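Local coordinates for protein endonuclease V (PDB 3GOC) that probably repairs deaminated DNA, using magnesium to cut the second phosphodiester bond 3' to a deoxyinosine while leaving the lesion in place, at residues 44-49 with 218-223; 58-63 with 98-103; 2-7 with 74-79. All blocks are in the same frame, centred on the assembly; numbering follows the deposited sequence.

How the interactions relate
From the N terminus, residues 2-7 meet strand 74-79 to close the first loop (interaction 3). Before it is complete, the chain has laid down 44-49 and 58-63, two neighbouring strands of the sheet. Strand 58-63 closes its loop at helix segment 98-103 (interaction 2), whereas 44-49 waits until helix segment 218-223, near the C terminus (interaction 1). Interaction 2 is thus nested inside interaction 1, and interaction 3 crosses both. Together they tie three adjacent strands to a helix on each face, 211-228 on one and 94-102 on the other, and fasten the N-terminal segment along the outer strand, 70-79.

Interaction 1 (44-49 with 218-223); sequences GVDVAY and SLCRRA. With MG (magnesium ion), chain D; MG (magnesium ion), chain C.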
# COMPACT_ATOMS: atom_id res chain seq x y z
N GLY A 44 8.51 5.91 -11.32
CA GLY A 44 7.75 7.11 -11.59
C GLY A 44 8.20 7.71 -12.90
O GLY A 44 9.38 7.63 -13.26
N VAL A 45 7.27 8.30 -13.65
CA VAL A 45 7.60 8.95 -14.90
C VAL A 45 6.94 10.31 -14.88
O VAL A 45 5.82 10.46 -14.37
CB VAL A 45 7.10 8.17 -16.14
CG1 VAL A 45 7.96 6.95 -16.38
CG2 VAL A 45 5.65 7.77 -15.95
N ASP A 46 7.64 11.30 -15.40
CA ASP A 46 7.10 12.66 -15.46
C ASP A 46 7.86 13.42 -16.54
O ASP A 46 8.94 13.00 -16.95
CB ASP A 46 7.27 13.37 -14.12
CG ASP A 46 6.51 14.66 -14.06
OD1 ASP A 46 6.94 15.56 -13.31
OD2 ASP A 46 5.46 14.78 -14.75
N VAL A 47 7.30 14.52 -16.99
CA VAL A 47 7.95 15.32 -18.01
C VAL A 47 7.92 16.80 -17.67
O VAL A 47 7.12 17.26 -16.85
CB VAL A 47 7.29 15.12 -19.40
CG1 VAL A 47 7.34 13.64 -19.78
CG2 VAL A 47 5.86 15.62 -19.37
N ALA A 48 8.81 17.54 -18.31
CA ALA A 48 8.91 18.98 -18.14
C ALA A 48 9.03 19.57 -19.54
O ALA A 48 9.87 19.14 -20.33
CB ALA A 48 10.15 19.34 -17.31
N TYR A 49 8.17 20.53 -19.85
CA TYR A 49 8.19 21.18 -21.16
C TYR A 49 8.93 22.50 -21.09
O TYR A 49 8.77 23.26 -20.14
CB TYR A 49 6.76 21.46 -21.65
CG TYR A 49 6.00 20.23 -22.07
CD1 TYR A 49 5.28 19.48 -21.15
CD2 TYR A 49 6.01 19.82 -23.40
CE1 TYR A 49 4.59 18.33 -21.54
CE2 TYR A 49 5.33 18.68 -23.80
CZ TYR A 49 4.62 17.94 -22.87
OH TYR A 49 3.95 16.81 -23.27
N SER A 218 11.33 16.10 -9.94
CA SER A 218 12.57 16.80 -9.64
C SER A 218 13.61 16.53 -10.72
O SER A 218 14.30 17.44 -11.18
CB SER A 218 13.12 16.37 -8.28
OG SER A 218 12.29 16.84 -7.23
N LEU A 219 13.71 15.27 -11.13
CA LEU A 219 14.71 14.90 -12.13
C LEU A 219 14.46 15.47 -13.53
O LEU A 219 15.40 15.96 -14.17
CB LEU A 219 14.86 13.37 -12.20
CG LEU A 219 15.88 12.85 -13.21
CD1 LEU A 219 17.27 13.45 -12.96
CD2 LEU A 219 15.94 11.33 -13.11
N CYS A 220 13.24 15.41 -14.04
CA CYS A 220 13.03 15.97 -15.37
C CYS A 220 13.23 17.48 -15.38
O CYS A 220 13.69 18.04 -16.38
CB CYS A 220 11.65 15.61 -15.94
SG CYS A 220 10.17 16.22 -15.10
N ARG A 221 12.89 18.15 -14.29
CA ARG A 221 13.07 19.60 -14.22
C ARG A 221 14.57 19.92 -14.24
O ARG A 221 15.00 20.87 -14.91
CB ARG A 221 12.42 20.16 -12.96
CG ARG A 221 10.89 20.20 -13.02
CD ARG A 221 10.29 20.54 -11.66
NE ARG A 221 8.86 20.78 -11.72
CZ ARG A 221 8.30 21.89 -12.19
NH1 ARG A 221 6.98 22.03 -12.20
NH2 ARG A 221 9.06 22.87 -12.65
N ARG A 222 15.37 19.13 -13.53
CA ARG A 222 16.81 19.37 -13.51
C ARG A 222 17.41 19.10 -14.89
O ARG A 222 18.24 19.87 -15.38
CB ARG A 222 17.51 18.47 -12.48
CG ARG A 222 19.00 18.78 -12.35
CD ARG A 222 19.69 17.85 -11.36
NE ARG A 222 19.84 16.50 -11.88
CZ ARG A 222 20.33 15.48 -11.18
NH1 ARG A 222 20.71 15.67 -9.93
NH2 ARG A 222 20.45 14.29 -11.74
N ALA A 223 16.99 18.01 -15.51
CA ALA A 223 17.49 17.64 -16.83
C ALA A 223 17.10 18.67 -17.89
O ALA A 223 17.85 18.91 -18.83
CB ALA A 223 16.98 16.26 -17.23
MG MG D . 4.19 16.85 -14.25
MG MG C . 6.11 17.57 -12.97
O HOH W 1 7.50 18.60 -14.49
O HOH W 2 5.14 19.64 -12.58
O HOH W 3 4.90 16.59 -11.22
O HOH W 4 2.51 15.26 -15.35
O HOH W 5 1.83 17.55 -13.92
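Strand 44-49 and helix segment 218-223 run in roughly the same direction, their axes 32° apart and 7.1 Å at closest approach. Backbones come nearest at V47 with C220 and A48 with R221. Such closeness calls for small residues. C220 SG takes the crowded position between its own N and carbonyl carbon (chi1 64°) and lies against the strand backbone, 3.5 Å from V47 C. A48 offers just a methyl, and its CB reaches C220 SG at 3.8 Å while also lying near the helix backbone. This pairing of the first strand with the C-terminal helix belongs to the RNase H-like fold, in which both elements bring acidic residues to the metal site. D46 holds CG anti to its backbone N (chi1 -169°), so its carboxylate stands beside C220 and spans two magnesium ions: OD1 binds the ion of chain C at 2.2 Å, and OD2 that of chain D at 2.5 Å. D217 shares the first ion with D46, and D114 joins D46 and waters 4 and 5 at the second. Around the chain C ion, water 1, a metal ligand, donates to V47 O at 2.7 Å. R221 NH1 donates to another ligand, water 2, at 3.0 Å, while its NE is bonded to D217; the arginine's positive charge would temper the acidic cluster.

Interaction 2 (58-63 with 98-103); sequences AAAVVL and LAALDA
Methyl groups set against one another carry this contact. A58 and A60, two residues apart on the strand, both point their CB toward the helix, and A100 points its own back toward them. Its methyl comes down near both strand methyls: A100 CB lies 4.1 Å from A58 CB and 4.3 Å from A60 CB. The same methyl also touches the strand backbone, 3.9 Å from A58 O. A59, the residue between the two, turns its CB away, so the backbone at A59 passes beneath A100 with the CA atoms of these two residues 5.9 Å apart.

Alanine suits all three places: its single methyl matches strand and helix axes that approach to 7.2 Å at 37°. L101 supplies the one long side chain. Its CB leaves the helix alongside the strand rather than facing it. A chi1 of -70° sets CG anti to the carbonyl carbon; chi2 of 164° sends CD1 out anti to CA and leaves the other branch, CD2, to meet A60 CB at 4.0 Å. A60 is therefore touched from two sides, by the short methyl of A100 and one branch of L101. No hydrogen bond crosses; helix bonds such as D102 N to L98 O and the sheet bonds of A58, A59 and A60 engage backbone groups on each side.

This is helix-on-sheet packing in the α/β core. Strand 55-64 is flanked by strands 41-49 and 70-79, A59 bonding through its backbone to D46, and A58 and A60 to A76 and A74. A59 meets L219 and C220 of helix 211-228 on the opposite face, while helix 94-102 extends over the outer strand, where A99 rests on A76.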
# COMPACT_ATOMS: atom_id res chain seq x y z
N ALA A 58 11.82 14.00 -20.40
CA ALA A 58 11.17 12.98 -19.60
C ALA A 58 12.16 12.35 -18.63
O ALA A 58 13.35 12.27 -18.91
CB ALA A 58 10.59 11.90 -20.49
N ALA A 59 11.64 11.94 -17.48
CA ALA A 59 12.47 11.28 -16.48
C ALA A 59 11.76 10.03 -16.00
O ALA A 59 10.53 9.98 -15.91
CB ALA A 59 12.73 12.21 -15.30
N ALA A 60 12.55 9.00 -15.71
CA ALA A 60 12.02 7.75 -15.18
C ALA A 60 12.89 7.45 -13.98
O ALA A 60 14.12 7.41 -14.08
CB ALA A 60 12.14 6.64 -16.22
N VAL A 61 12.26 7.27 -12.82
CA VAL A 61 12.99 6.96 -11.60
C VAL A 61 12.47 5.66 -11.03
O VAL A 61 11.29 5.56 -10.68
CB VAL A 61 12.85 8.08 -10.56
CG1 VAL A 61 13.63 7.72 -9.30
CG2 VAL A 61 13.36 9.40 -11.13
N VAL A 62 13.35 4.67 -10.95
CA VAL A 62 13.00 3.35 -10.44
C VAL A 62 13.30 3.23 -8.95
O VAL A 62 14.41 3.54 -8.51
CB VAL A 62 13.80 2.25 -11.17
CG1 VAL A 62 13.30 0.89 -10.74
CG2 VAL A 62 13.67 2.42 -12.67
N LEU A 63 12.31 2.80 -8.18
CA LEU A 63 12.47 2.64 -6.75
C LEU A 63 12.35 1.18 -6.34
O LEU A 63 11.72 0.37 -7.03
CB LEU A 63 11.39 3.40 -5.97
CG LEU A 63 11.14 4.88 -6.29
CD1 LEU A 63 10.00 5.38 -5.41
CD2 LEU A 63 12.40 5.68 -6.04
N LEU A 98 9.07 7.01 -23.64
CA LEU A 98 9.53 5.68 -24.01
C LEU A 98 11.05 5.65 -24.04
O LEU A 98 11.67 4.67 -23.63
CB LEU A 98 8.97 5.28 -25.39
CG LEU A 98 7.46 5.01 -25.44
CD1 LEU A 98 7.04 4.82 -26.89
CD2 LEU A 98 7.11 3.78 -24.62
N ALA A 99 11.66 6.75 -24.49
CA ALA A 99 13.12 6.84 -24.57
C ALA A 99 13.75 6.84 -23.18
O ALA A 99 14.80 6.22 -22.96
CB ALA A 99 13.52 8.09 -25.33
N ALA A 100 13.14 7.54 -22.23
CA ALA A 100 13.68 7.57 -20.88
C ALA A 100 13.60 6.18 -20.27
O ALA A 100 14.54 5.73 -19.61
CB ALA A 100 12.91 8.58 -20.02
N LEU A 101 12.48 5.49 -20.48
CA LEU A 101 12.33 4.14 -19.93
C LEU A 101 13.35 3.20 -20.56
O LEU A 101 13.97 2.38 -19.88
CB LEU A 101 10.91 3.61 -20.18
CG LEU A 101 9.80 4.27 -19.37
CD1 LEU A 101 8.46 3.93 -20.00
CD2 LEU A 101 9.85 3.81 -17.92
N ASP A 102 13.54 3.33 -21.87
CA ASP A 102 14.50 2.48 -22.58
C ASP A 102 15.93 2.71 -22.11
O ASP A 102 16.77 1.82 -22.22
CB ASP A 102 14.42 2.72 -24.09
CG ASP A 102 13.16 2.14 -24.71
OD1 ASP A 102 12.55 1.24 -24.10
OD2 ASP A 102 12.79 2.58 -25.82
N ALA A 103 16.20 3.90 -21.59
CA ALA A 103 17.53 4.24 -21.11
C ALA A 103 17.84 3.66 -19.73
O ALA A 103 18.99 3.70 -19.28
CB ALA A 103 17.71 5.75 -21.09

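Interaction 3 (2-7 with 74-79); sequences TTVRIP and ATAVGE
The E79 carboxylate lies with one face over the backbone of R5, with E79 CD 4.1 Å from R5 CA. On that same side R5 CG comes up to OE2 at 3.4 Å, while I6 CG1 comes in obliquely past the OE1 end. Water 8 sits obliquely off the OE1 end too, on the R5 side of the plane; it donates to E79 OE1 at 2.9 Å and accepts from I6 N, joining the acid to the N-terminal segment. The guanidinium and carboxylate planes are 90° apart, and the bend of the arginine at chi2 (96°) leads its guanidinium away from the acid. R5 NE remains 5.0 Å from E79 OE2, so the attraction is long-range, with no salt bridge.

Peptide groups do the main joining. V4 N donates to V77 O at 2.7 Å, in the carbonyl plane, and E79 N donates to V4 O at 2.9 Å, nearly along the C=O axis. Both are almost straight, and together they bracket G78 in the pattern of a single parallel beta bridge. With no side chain, G78 lets V4 come in until the two CA atoms are 4.1 Å apart. T3 adds a CA-H...O contact to V77 O, and its CG2, anti to the backbone N, lies over G78 CA. Water 6 links T2 O to V77 N, continuing the pairing where the backbones part.

Threonine and valine thus present methyls to the strand, whereas the charged R5 and E79 suit the more open side of this surface contact. The N-terminal segment lies along the outer side of strand 70-79, whose inner side pairs with strand 55-64 through A74, A76 and G78. V4 and A76 both rest on A99 of helix 94-102, and T75 and V77 turn to helix 211-228 beneath the other face.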
# COMPACT_ATOMS: atom_id res chain seq x y z
N THR A 2 21.39 13.80 -29.15
CA THR A 2 20.65 12.55 -28.84
C THR A 2 19.18 12.88 -28.60
O THR A 2 18.47 12.14 -27.92
CB THR A 2 21.21 11.86 -27.58
OG1 THR A 2 22.64 11.87 -27.63
CG2 THR A 2 20.72 10.41 -27.51
N THR A 3 18.73 13.99 -29.17
CA THR A 3 17.33 14.41 -29.01
C THR A 3 16.40 13.44 -29.72
O THR A 3 16.63 13.08 -30.87
CB THR A 3 17.11 15.83 -29.59
OG1 THR A 3 17.94 16.77 -28.90
CG2 THR A 3 15.65 16.24 -29.44
N VAL A 4 15.36 13.00 -29.01
CA VAL A 4 14.39 12.07 -29.58
C VAL A 4 13.54 12.80 -30.60
O VAL A 4 12.83 13.74 -30.26
CB VAL A 4 13.46 11.50 -28.48
CG1 VAL A 4 12.49 10.49 -29.09
CG2 VAL A 4 14.28 10.86 -27.39
N ARG A 5 13.61 12.38 -31.86
CA ARG A 5 12.83 13.04 -32.90
C ARG A 5 11.41 12.50 -32.95
O ARG A 5 11.08 11.51 -32.31
CB ARG A 5 13.49 12.85 -34.28
CG ARG A 5 14.88 13.43 -34.41
CD ARG A 5 15.95 12.37 -34.17
NE ARG A 5 17.29 12.89 -34.43
CZ ARG A 5 18.39 12.13 -34.47
NH1 ARG A 5 18.30 10.82 -34.27
NH2 ARG A 5 19.57 12.69 -34.71
N ILE A 6 10.56 13.19 -33.71
CA ILE A 6 9.18 12.76 -33.86
C ILE A 6 9.20 11.45 -34.64
O ILE A 6 9.81 11.37 -35.71
CB ILE A 6 8.36 13.81 -34.65
CG1 ILE A 6 8.33 15.12 -33.86
CG2 ILE A 6 6.96 13.28 -34.92
CD1 ILE A 6 7.55 16.24 -34.53
N PRO A 7 8.55 10.40 -34.11
CA PRO A 7 8.51 9.10 -34.77
C PRO A 7 8.03 9.17 -36.20
O PRO A 7 7.16 9.97 -36.54
CB PRO A 7 7.54 8.31 -33.90
CG PRO A 7 7.78 8.88 -32.53
CD PRO A 7 7.87 10.36 -32.80
N ALA A 74 16.83 7.68 -15.26
CA ALA A 74 17.24 8.03 -16.62
C ALA A 74 16.37 9.15 -17.14
O ALA A 74 15.24 9.32 -16.70
CB ALA A 74 17.13 6.81 -17.53
N THR A 75 16.91 9.94 -18.06
CA THR A 75 16.15 11.03 -18.66
C THR A 75 16.38 11.01 -20.16
O THR A 75 17.30 10.36 -20.66
CB THR A 75 16.58 12.42 -18.11
OG1 THR A 75 17.97 12.63 -18.38
CG2 THR A 75 16.32 12.52 -16.63
N ALA A 76 15.53 11.72 -20.88
CA ALA A 76 15.63 11.82 -22.32
C ALA A 76 15.11 13.18 -22.74
O ALA A 76 14.20 13.73 -22.11
CB ALA A 76 14.83 10.71 -22.99
N VAL A 77 15.69 13.73 -23.80
CA VAL A 77 15.28 15.02 -24.33
C VAL A 77 14.66 14.76 -25.69
O VAL A 77 15.23 14.03 -26.50
CB VAL A 77 16.49 15.96 -24.51
CG1 VAL A 77 16.04 17.26 -25.13
CG2 VAL A 77 17.14 16.21 -23.15
N GLY A 78 13.48 15.32 -25.95
CA GLY A 78 12.85 15.09 -27.23
C GLY A 78 12.15 16.28 -27.84
O GLY A 78 11.91 17.29 -27.18
N GLU A 79 11.85 16.17 -29.13
CA GLU A 79 11.13 17.22 -29.84
C GLU A 79 9.66 17.00 -29.51
O GLU A 79 9.17 15.87 -29.57
CB GLU A 79 11.33 17.07 -31.35
CG GLU A 79 12.73 17.40 -31.85
CD GLU A 79 12.91 17.07 -33.32
OE1 GLU A 79 11.94 17.25 -34.08
OE2 GLU A 79 14.02 16.65 -33.71
O HOH W 6 17.83 12.28 -25.07
O HOH W 7 9.40 13.26 -29.98
O HOH W 8 11.56 15.03 -35.93